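Esterase (Uncultured bacterium, PDB 5EGN) probably hydrolyses ester bonds and degrades N-acyl homoserine lactones, the signal molecules of bacterial quorum sensing, using an alpha/beta hydrolase fold. Local coordinates at residues P2-D7 with V76-A81; Y36-P41 with S250-L255. The protein carries 2 engineered substitutions. One frame throughout, in Å; residues are numbered along the deposited sequence.

Contact 1: P2-D7 with V76-A81; sequences PHVEND and VAVLDA
Both methyl groups of Val-4 lean on the last turns of helix 68-81, and they meet different residues there. CG1, anti to the backbone N (chi1 -150°), lies 3.8 Å from the CB of Ala-81; on its other near partner it stands 3.6 Å from the O of Ala-77, a carbonyl already engaged by the N-H of Ala-81 within the helix. CG2 meets the CG2 of Val-78 at 3.7 Å, the two valine side chains crossing at about a right angle, and comes equally near the CA of that residue. This fork, set against Ala-77 and Val-78, is the tightly packed part. Val-4 and Val-78 are also the closest CA pair of the contact, at 6.0 Å. Two residues on, Asn-6 points the same way and rests more lightly, its CB 4.1 Å from the CB of Ala-77.

The join is apolar and gathers about 214 Å² in all. Its loose side follows in part from the alternation of the strand: His-3 and Glu-5 turn away from the helix and are exposed. Ala-81, touched by Val-4 CG1 at the helix end, forms the exposed border of the contact. Inward, Val-78 is buried.

Strand 3-6 and helical residues 76-81 run with their N-to-C directions 124° apart, their axes 8.1 Å apart at closest. The strand is the outermost on its side of the sheet, paired antiparallel with strand 9-16 as a beta hairpin through Val-4 and Ile-11. Tyr-13 of strand 9-16 touches both valines, while Val-78 continues onto Ile-49 and Ile-51 of strand 47-51; through Val-78 the helix thus packs on strands 9-16 and 47-51 of the alpha/beta hydrolase sheet, with the edge strand 3-6 beside it.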
loop_
_atom_site.group_PDB
_atom_site.type_symbol
_atom_site.label_atom_id
_atom_site.label_comp_id
_atom_site.label_asym_id
_atom_site.label_seq_id
_atom_site.Cartn_x
_atom_site.Cartn_y
_atom_site.Cartn_z
ATOM N N PRO A 2 -4.517 -0.912 13.648
ATOM C CA PRO A 2 -4.581 -1.383 15.036
ATOM C C PRO A 2 -4.178 -2.847 15.178
ATOM O O PRO A 2 -3.787 -3.478 14.198
ATOM C CB PRO A 2 -6.053 -1.192 15.395
ATOM C CG PRO A 2 -6.478 -0.036 14.569
ATOM C CD PRO A 2 -5.711 -0.132 13.276
ATOM N N HIS A 3 -4.277 -3.375 16.393
ATOM C CA HIS A 3 -3.947 -4.771 16.647
ATOM C C HIS A 3 -5.071 -5.495 17.377
ATOM O O HIS A 3 -5.765 -4.906 18.204
ATOM C CB HIS A 3 -2.659 -4.878 17.467
ATOM C CG HIS A 3 -1.508 -4.121 16.889
ATOM N ND1 HIS A 3 -0.535 -4.719 16.117
ATOM C CD2 HIS A 3 -1.170 -2.812 16.971
ATOM C CE1 HIS A 3 0.351 -3.812 15.748
ATOM N NE2 HIS A 3 -0.011 -2.646 16.253
ATOM N N VAL A 4 -5.258 -6.772 17.061
ATOM C CA VAL A 4 -6.031 -7.646 17.934
ATOM C C VAL A 4 -5.077 -8.678 18.503
ATOM O O VAL A 4 -4.074 -8.993 17.884
ATOM C CB VAL A 4 -7.186 -8.375 17.214
ATOM C CG1 VAL A 4 -8.321 -8.631 18.189
ATOM C CG2 VAL A 4 -7.684 -7.583 16.030
ATOM N N GLU A 5 -5.374 -9.207 19.681
ATOM C CA GLU A 5 -4.542 -10.273 20.222
ATOM C C GLU A 5 -5.272 -11.606 20.160
ATOM O O GLU A 5 -6.376 -11.741 20.684
ATOM C CB GLU A 5 -4.113 -9.953 21.658
ATOM C CG GLU A 5 -3.011 -10.864 22.159
ATOM C CD GLU A 5 -2.407 -10.387 23.462
ATOM O OE1 GLU A 5 -2.757 -10.947 24.522
ATOM O OE2 GLU A 5 -1.576 -9.456 23.428
ATOM N N ASN A 6 -4.655 -12.583 19.505
ATOM C CA ASN A 6 -5.209 -13.923 19.476
ATOM C C ASN A 6 -4.232 -14.888 20.130
ATOM O O ASN A 6 -3.203 -15.240 19.549
ATOM C CB ASN A 6 -5.533 -14.352 18.043
ATOM C CG ASN A 6 -6.630 -15.399 17.977
ATOM O OD1 ASN A 6 -7.604 -15.247 17.242
ATOM N ND2 ASN A 6 -6.480 -16.467 18.750
ATOM N N ASP A 7 -4.562 -15.276 21.360
ATOM C CA ASP A 7 -3.792 -16.247 22.128
ATOM C C ASP A 7 -2.342 -15.793 22.297
ATOM O O ASP A 7 -1.418 -16.612 22.317
ATOM C CB ASP A 7 -3.851 -17.617 21.456
ATOM C CG ASP A 7 -3.766 -18.766 22.450
ATOM O OD1 ASP A 7 -3.158 -18.595 23.528
ATOM O OD2 ASP A 7 -4.313 -19.851 22.151
ATOM N N VAL A 76 -11.032 -14.220 12.637
ATOM C CA VAL A 76 -12.213 -14.181 13.497
ATOM C C VAL A 76 -11.992 -13.240 14.680
ATOM O O VAL A 76 -12.916 -12.558 15.118
ATOM C CB VAL A 76 -12.595 -15.588 14.018
ATOM C CG1 VAL A 76 -13.776 -15.508 14.975
ATOM C CG2 VAL A 76 -12.930 -16.507 12.860
ATOM N N ALA A 77 -10.763 -13.198 15.189
ATOM C CA ALA A 77 -10.410 -12.262 16.254
ATOM C C ALA A 77 -10.600 -10.828 15.779
ATOM O O ALA A 77 -11.202 -10.002 16.477
ATOM C CB ALA A 77 -8.981 -12.483 16.713
ATOM N N VAL A 78 -10.087 -10.539 14.585
ATOM C CA VAL A 78 -10.257 -9.211 14.000
ATOM C C VAL A 78 -11.738 -8.849 13.855
ATOM O O VAL A 78 -12.152 -7.747 14.219
ATOM C CB VAL A 78 -9.568 -9.106 12.628
ATOM C CG1 VAL A 78 -9.852 -7.751 11.991
ATOM C CG2 VAL A 78 -8.069 -9.328 12.775
ATOM N N LEU A 79 -12.533 -9.783 13.340
ATOM C CA LEU A 79 -13.965 -9.552 13.160
ATOM C C LEU A 79 -14.685 -9.358 14.494
ATOM O O LEU A 79 -15.664 -8.617 14.580
ATOM C CB LEU A 79 -14.597 -10.710 12.387
ATOM C CG LEU A 79 -14.163 -10.850 10.925
ATOM C CD1 LEU A 79 -14.767 -12.096 10.295
ATOM C CD2 LEU A 79 -14.537 -9.606 10.134
ATOM N N ASP A 80 -14.188 -10.027 15.529
ATOM C CA ASP A 80 -14.762 -9.928 16.864
ATOM C C ASP A 80 -14.494 -8.560 17.475
ATOM O O ASP A 80 -15.392 -7.944 18.049
ATOM C CB ASP A 80 -14.209 -11.029 17.772
ATOM C CG ASP A 80 -14.814 -12.388 17.477
ATOM O OD1 ASP A 80 -15.857 -12.437 16.796
ATOM O OD2 ASP A 80 -14.250 -13.407 17.931
ATOM N N ALA A 81 -13.257 -8.087 17.351
ATOM C CA ALA A 81 -12.906 -6.764 17.852
ATOM C C ALA A 81 -13.663 -5.678 17.093
ATOM O O ALA A 81 -14.014 -4.643 17.656
ATOM C CB ALA A 81 -11.406 -6.535 17.755
#

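Contact 2: Y36-P41 with S250-L255; sequences YFQTFP and SEFNEL
Asn-253 grips two successive residues, Phe-37 and Gln-38, and so joins two helical elements of the alpha/beta hydrolase fold: the short, weakly bonded helix 36-39, after strand 21-25, and the C-terminal helix 249-257.

Two hydrogen bonds carry the polar part, and the carboxamide of Asn-253 uses both ends in them. Its ND2 donates to the backbone O of Phe-37 over 3.2 Å, almost perfectly straight at 178° and with the acceptor in the asparagine amide plane. Its OD1 accepts from the NE2 of Gln-38, also at 3.2 Å but more bent; the donor is tilted somewhat from the carbonyl plane, and the two amides stand nearly perpendicular, 87° apart. The chain of Gln-38 is bent at chi2 (75°), which turns CD out of line with CA, CB and CG. The same NE2 also donates to the O of Gln-245 in helix 244-247, its stronger partner, so this buried amide nitrogen is held from two sites of the C-terminal region. The O of Phe-37 and the OD1 of Asn-253 each receive one hydrogen bond across the contact.

Van der Waals contact comes from Phe-252, whose side chain crosses that of Gln-38 at about a right angle. Gln-38 CG lies 3.8 Å from the CD2 of Phe-252, approaching the ring obliquely. The same ring packs on Leu-114 and Leu-116 of strand 110-116, near what is probably the nucleophile elbow. Phe-37 starts toward helix 249-257, but its ring leads away.

Contacts with the second subunit border this site: Tyr-36 OH is hydrogen-bonded to His-168 NE2 of that subunit. CG of Pro-41 stands 4.2 Å from Asn-253 ND2, the two side chains crossing at an oblique angle.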
loop_
_atom_site.group_PDB
_atom_site.type_symbol
_atom_site.label_atom_id
_atom_site.label_comp_id
_atom_site.label_asym_id
_atom_site.label_seq_id
_atom_site.Cartn_x
_atom_site.Cartn_y
_atom_site.Cartn_z
ATOM N N TYR A 36 -3.833 -1.862 -1.846
ATOM C CA TYR A 36 -3.873 -0.398 -1.880
ATOM C C TYR A 36 -4.918 0.140 -2.851
ATOM O O TYR A 36 -5.632 1.090 -2.539
ATOM C CB TYR A 36 -2.491 0.180 -2.235
ATOM C CG TYR A 36 -2.480 1.696 -2.306
ATOM C CD1 TYR A 36 -2.603 2.461 -1.153
ATOM C CD2 TYR A 36 -2.379 2.359 -3.523
ATOM C CE1 TYR A 36 -2.617 3.842 -1.207
ATOM C CE2 TYR A 36 -2.391 3.745 -3.585
ATOM C CZ TYR A 36 -2.510 4.477 -2.424
ATOM O OH TYR A 36 -2.524 5.849 -2.475
ATOM N N PHE A 37 -5.019 -0.474 -4.022
ATOM C CA PHE A 37 -5.944 0.024 -5.031
ATOM C C PHE A 37 -7.379 -0.445 -4.807
ATOM O O PHE A 37 -8.300 0.050 -5.456
ATOM C CB PHE A 37 -5.488 -0.387 -6.429
ATOM C CG PHE A 37 -4.185 0.225 -6.849
ATOM C CD1 PHE A 37 -4.099 1.573 -7.158
ATOM C CD2 PHE A 37 -3.045 -0.552 -6.942
ATOM C CE1 PHE A 37 -2.894 2.133 -7.547
ATOM C CE2 PHE A 37 -1.840 0.000 -7.330
ATOM C CZ PHE A 37 -1.764 1.344 -7.634
ATOM N N GLN A 38 -7.570 -1.392 -3.894
ATOM C CA GLN A 38 -8.908 -1.882 -3.578
ATOM C C GLN A 38 -9.444 -1.241 -2.304
ATOM O O GLN A 38 -10.613 -0.867 -2.227
ATOM C CB GLN A 38 -8.907 -3.405 -3.424
ATOM C CG GLN A 38 -8.805 -4.175 -4.730
ATOM C CD GLN A 38 -7.411 -4.148 -5.322
ATOM O OE1 GLN A 38 -6.423 -4.371 -4.625
ATOM N NE2 GLN A 38 -7.327 -3.872 -6.619
ATOM N N THR A 39 -8.561 -1.114 -1.319
ATOM C CA THR A 39 -8.921 -0.712 0.037
ATOM C C THR A 39 -9.782 0.546 0.122
ATOM O O THR A 39 -10.823 0.550 0.776
ATOM C CB THR A 39 -7.656 -0.485 0.886
ATOM O OG1 THR A 39 -6.909 -1.704 0.964
ATOM C CG2 THR A 39 -8.025 -0.031 2.290
ATOM N N PHE A 40 -9.354 1.608 -0.549
ATOM C CA PHE A 40 -9.985 2.913 -0.379
ATOM C C PHE A 40 -11.170 3.192 -1.316
ATOM O O PHE A 40 -12.135 3.829 -0.893
ATOM C CB PHE A 40 -8.923 4.007 -0.514
ATOM C CG PHE A 40 -7.802 3.872 0.477
ATOM C CD1 PHE A 40 -7.945 4.347 1.770
ATOM C CD2 PHE A 40 -6.618 3.245 0.126
ATOM C CE1 PHE A 40 -6.922 4.213 2.691
ATOM C CE2 PHE A 40 -5.592 3.108 1.043
ATOM C CZ PHE A 40 -5.745 3.592 2.327
ATOM N N PRO A 41 -11.108 2.744 -2.586
ATOM C CA PRO A 41 -12.337 2.873 -3.378
ATOM C C PRO A 41 -13.510 2.098 -2.779
ATOM O O PRO A 41 -14.640 2.585 -2.804
ATOM C CB PRO A 41 -11.936 2.296 -4.737
ATOM C CG PRO A 41 -10.485 2.579 -4.831
ATOM C CD PRO A 41 -9.953 2.394 -3.437
ATOM N N SER A 250 -8.272 -1.881 -11.724
ATOM C CA SER A 250 -9.619 -1.364 -11.961
ATOM C C SER A 250 -10.596 -2.456 -12.397
ATOM O O SER A 250 -11.757 -2.462 -11.983
ATOM C CB SER A 250 -9.586 -0.247 -13.005
ATOM O OG SER A 250 -9.050 0.946 -12.461
ATOM N N GLU A 251 -10.125 -3.379 -13.228
ATOM C CA GLU A 251 -10.962 -4.481 -13.688
ATOM C C GLU A 251 -11.305 -5.434 -12.546
ATOM O O GLU A 251 -12.443 -5.906 -12.441
ATOM C CB GLU A 251 -10.276 -5.235 -14.827
ATOM C CG GLU A 251 -10.162 -4.419 -16.103
ATOM C CD GLU A 251 -9.576 -5.211 -17.250
ATOM O OE1 GLU A 251 -9.800 -6.439 -17.299
ATOM O OE2 GLU A 251 -8.889 -4.607 -18.100
ATOM N N PHE A 252 -10.324 -5.713 -11.690
ATOM C CA PHE A 252 -10.580 -6.487 -10.481
ATOM C C PHE A 252 -11.614 -5.770 -9.621
ATOM O O PHE A 252 -12.485 -6.404 -9.026
ATOM C CB PHE A 252 -9.293 -6.711 -9.681
ATOM C CG PHE A 252 -9.493 -7.527 -8.432
ATOM C CD1 PHE A 252 -9.421 -8.909 -8.475
ATOM C CD2 PHE A 252 -9.762 -6.913 -7.218
ATOM C CE1 PHE A 252 -9.609 -9.663 -7.334
ATOM C CE2 PHE A 252 -9.953 -7.663 -6.074
ATOM C CZ PHE A 252 -9.876 -9.039 -6.133
ATOM N N ASN A 253 -11.504 -4.445 -9.560
ATOM C CA ASN A 253 -12.445 -3.627 -8.801
ATOM C C ASN A 253 -13.865 -3.724 -9.343
ATOM O O ASN A 253 -14.828 -3.717 -8.578
ATOM C CB ASN A 253 -11.995 -2.165 -8.795
ATOM C CG ASN A 253 -10.861 -1.903 -7.822
ATOM O OD1 ASN A 253 -10.210 -2.830 -7.346
ATOM N ND2 ASN A 253 -10.627 -0.632 -7.518
ATOM N N GLU A 254 -13.990 -3.814 -10.664
ATOM C CA GLU A 254 -15.295 -3.984 -11.296
ATOM C C GLU A 254 -15.861 -5.371 -11.020
ATOM O O GLU A 254 -17.057 -5.531 -10.773
ATOM C CB GLU A 254 -15.197 -3.751 -12.801
ATOM C CG GLU A 254 -14.788 -2.341 -13.178
ATOM C CD GLU A 254 -14.486 -2.207 -14.654
ATOM O OE1 GLU A 254 -15.191 -2.845 -15.464
ATOM O OE2 GLU A 254 -13.537 -1.473 -15.004
ATOM N N LEU A 255 -14.988 -6.372 -11.067
ATOM C CA LEU A 255 -15.385 -7.748 -10.798
ATOM C C LEU A 255 -15.885 -7.900 -9.363
ATOM O O LEU A 255 -16.887 -8.572 -9.114
ATOM C CB LEU A 255 -14.215 -8.696 -11.057
ATOM C CG LEU A 255 -14.525 -10.188 -11.156
ATOM C CD1 LEU A 255 -15.541 -10.453 -12.253
ATOM C CD2 LEU A 255 -13.248 -10.960 -11.421
#

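In the fold
From the N terminus, strand 3-6 comes first; the chain then runs through strands 9-16 and 21-25, helix 36-39 and strand 47-51 before helix 68-81 closes contact 1 over 68 intervening residues. Residues 36-41 lie within that loop, but their partner 250-255 arrives only near the C terminus, after 208 intervening residues, so the two contacts cross along the chain. In space they stay separate, with centres about 25 Å apart and nearest atoms about 11 Å. Contact 1 is a surface join at the antiparallel edge of the sheet; contact 2 is buried and ties the early and last helical elements of the fold together.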